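Local coordinates for protein CEP104 (Gallus gallus, PDB 5JO8) that is a centriolar protein that probably binds tubulin or microtubules through its TOG domain, at residues K111-T115 / Q116-K120. Residues are numbered along the deposited sequence; the frame is centred on the assembly and turned at random.
Sequences KMIIT and QYVPK
M112 O takes two backbone donors from the next turn of the helix: Q116 N on a bent path, tilted from the carbonyl plane, and Y117 N on a straighter one at 3.0 Å, lying in that plane. The second bond spans five residues, as does V118 N to I113 O (3.0 Å, 177°), so the helix widens here into a pi-type turn. P119, whose nitrogen has no hydrogen to give the preceding turn, kinks the helix and probably favours the widening; its CD instead packs 3.5 Å from I114 O, and the axes of 111-115 and 116-120 differ in direction by 25°.

Among the side chains, M112 lies with CG 3.8 Å from Q116 NE2, the two chains crossing at about a right angle. Bending at chi2 and chi3 then carries the thioether round to Y117, SD meeting CB at 3.9 Å. T115 has OG1 between its backbone N and carbonyl carbon (chi1 68°), which turns the hydroxyl back to donate to K111 O at 2.7 Å from above the carbonyl plane, on the face opposite T115 N. A water donates to the same OG1 and accepts from Q116 NE2 (2.9 Å), linking the two side chains. A valine in place of T115 would probably leave K111 O with the backbone donor alone and deprive the water of this acceptor.

Farther out, Y117 OH bonds to L80 O. Helix 100-121 of this all-helical TOG domain sets M112 against helix 54-69, I113 and Y117 against helix 77-94, and I114 and V118 against helix 125-142.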
loop_
_atom_site.group_PDB
_atom_site.type_symbol
_atom_site.label_atom_id
_atom_site.label_comp_id
_atom_site.label_asym_id
_atom_site.label_seq_id
_atom_site.Cartn_x
_atom_site.Cartn_y
_atom_site.Cartn_z
ATOM N N LYS A 111 -8.353 -8.234 -3.270
ATOM C CA LYS A 111 -9.450 -7.363 -3.661
ATOM C C LYS A 111 -10.809 -8.005 -3.385
ATOM O O LYS A 111 -11.743 -7.341 -2.919
ATOM C CB LYS A 111 -9.322 -6.969 -5.142
ATOM C CG LYS A 111 -10.415 -6.027 -5.595
ATOM C CD LYS A 111 -10.234 -5.547 -7.033
ATOM C CE LYS A 111 -11.428 -4.700 -7.420
ATOM N NZ LYS A 111 -11.400 -4.325 -8.861
ATOM N N MET A 112 -10.926 -9.295 -3.677
ATOM C CA MET A 112 -12.154 -10.029 -3.404
ATOM C C MET A 112 -12.479 -10.046 -1.904
ATOM O O MET A 112 -13.639 -9.893 -1.510
ATOM C CB MET A 112 -12.038 -11.459 -3.937
ATOM C CG MET A 112 -13.261 -12.340 -3.675
ATOM S SD MET A 112 -13.394 -13.065 -2.032
ATOM C CE MET A 112 -12.056 -14.253 -2.063
ATOM N N ILE A 113 -11.473 -10.258 -1.063
ATOM C CA ILE A 113 -11.738 -10.346 0.375
ATOM C C ILE A 113 -12.295 -9.021 0.866
ATOM O O ILE A 113 -13.296 -8.978 1.591
ATOM C CB ILE A 113 -10.478 -10.743 1.148
ATOM C CG1 ILE A 113 -10.126 -12.197 0.862
ATOM C CG2 ILE A 113 -10.707 -10.594 2.645
ATOM C CD1 ILE A 113 -8.723 -12.569 1.240
ATOM N N ILE A 114 -11.663 -7.936 0.452
ATOM C CA ILE A 114 -12.048 -6.604 0.905
ATOM C C ILE A 114 -13.386 -6.132 0.330
ATOM O O ILE A 114 -14.234 -5.602 1.037
ATOM C CB ILE A 114 -10.922 -5.601 0.602
ATOM C CG1 ILE A 114 -9.722 -5.870 1.503
ATOM C CG2 ILE A 114 -11.415 -4.166 0.754
ATOM C CD1 ILE A 114 -8.469 -5.101 1.048
ATOM N N THR A 115 -13.575 -6.318 -0.971
ATOM C CA THR A 115 -14.714 -5.706 -1.646
ATOM C C THR A 115 -15.943 -6.615 -1.726
ATOM O O THR A 115 -17.053 -6.145 -1.973
ATOM C CB THR A 115 -14.341 -5.225 -3.064
ATOM O OG1 THR A 115 -14.085 -6.358 -3.909
ATOM C CG2 THR A 115 -13.108 -4.306 -3.023
ATOM N N GLN A 116 -15.757 -7.908 -1.484
ATOM C CA GLN A 116 -16.869 -8.844 -1.614
ATOM C C GLN A 116 -17.144 -9.639 -0.349
ATOM O O GLN A 116 -18.273 -9.667 0.131
ATOM C CB GLN A 116 -16.634 -9.813 -2.774
ATOM C CG GLN A 116 -16.572 -9.131 -4.126
ATOM C CD GLN A 116 -16.439 -10.126 -5.265
ATOM O OE1 GLN A 116 -17.330 -10.939 -5.499
ATOM N NE2 GLN A 116 -15.318 -10.082 -5.955
ATOM N N TYR A 117 -16.113 -10.283 0.182
ATOM C CA TYR A 117 -16.260 -11.245 1.275
ATOM C C TYR A 117 -16.655 -10.584 2.594
ATOM O O TYR A 117 -17.644 -10.978 3.224
ATOM C CB TYR A 117 -14.950 -12.005 1.419
ATOM C CG TYR A 117 -14.908 -13.125 2.434
ATOM C CD1 TYR A 117 -15.244 -14.424 2.077
ATOM C CD2 TYR A 117 -14.452 -12.895 3.730
ATOM C CE1 TYR A 117 -15.165 -15.464 2.994
ATOM C CE2 TYR A 117 -14.357 -13.921 4.648
ATOM C CZ TYR A 117 -14.722 -15.202 4.277
ATOM O OH TYR A 117 -14.596 -16.203 5.202
ATOM N N VAL A 118 -15.877 -9.607 3.034
ATOM C CA VAL A 118 -16.243 -8.870 4.244
ATOM C C VAL A 118 -17.670 -8.305 4.208
ATOM O O VAL A 118 -18.438 -8.556 5.140
ATOM C CB VAL A 118 -15.182 -7.818 4.621
ATOM C CG1 VAL A 118 -15.668 -6.969 5.792
ATOM C CG2 VAL A 118 -13.883 -8.506 4.979
ATOM N N PRO A 119 -18.058 -7.594 3.130
ATOM C CA PRO A 119 -19.443 -7.103 3.101
ATOM C C PRO A 119 -20.493 -8.205 3.006
ATOM O O PRO A 119 -21.549 -8.086 3.645
ATOM C CB PRO A 119 -19.496 -6.255 1.825
ATOM C CG PRO A 119 -18.109 -5.916 1.522
ATOM C CD PRO A 119 -17.261 -7.032 2.023
ATOM N N LYS A 120 -20.222 -9.244 2.219
ATOM C CA LYS A 120 -21.159 -10.367 2.072
ATOM C C LYS A 120 -21.508 -10.965 3.437
ATOM O O LYS A 120 -22.676 -11.257 3.728
ATOM C CB LYS A 120 -20.570 -11.460 1.167
ATOM C CG LYS A 120 -21.421 -12.735 1.044
ATOM C CD LYS A 120 -20.741 -13.749 0.124
ATOM C CE LYS A 120 -21.426 -15.116 0.157
ATOM N NZ LYS A 120 -20.683 -16.125 -0.671
HETATM O O HOH W 1 -13.052 -8.380 -6.281
#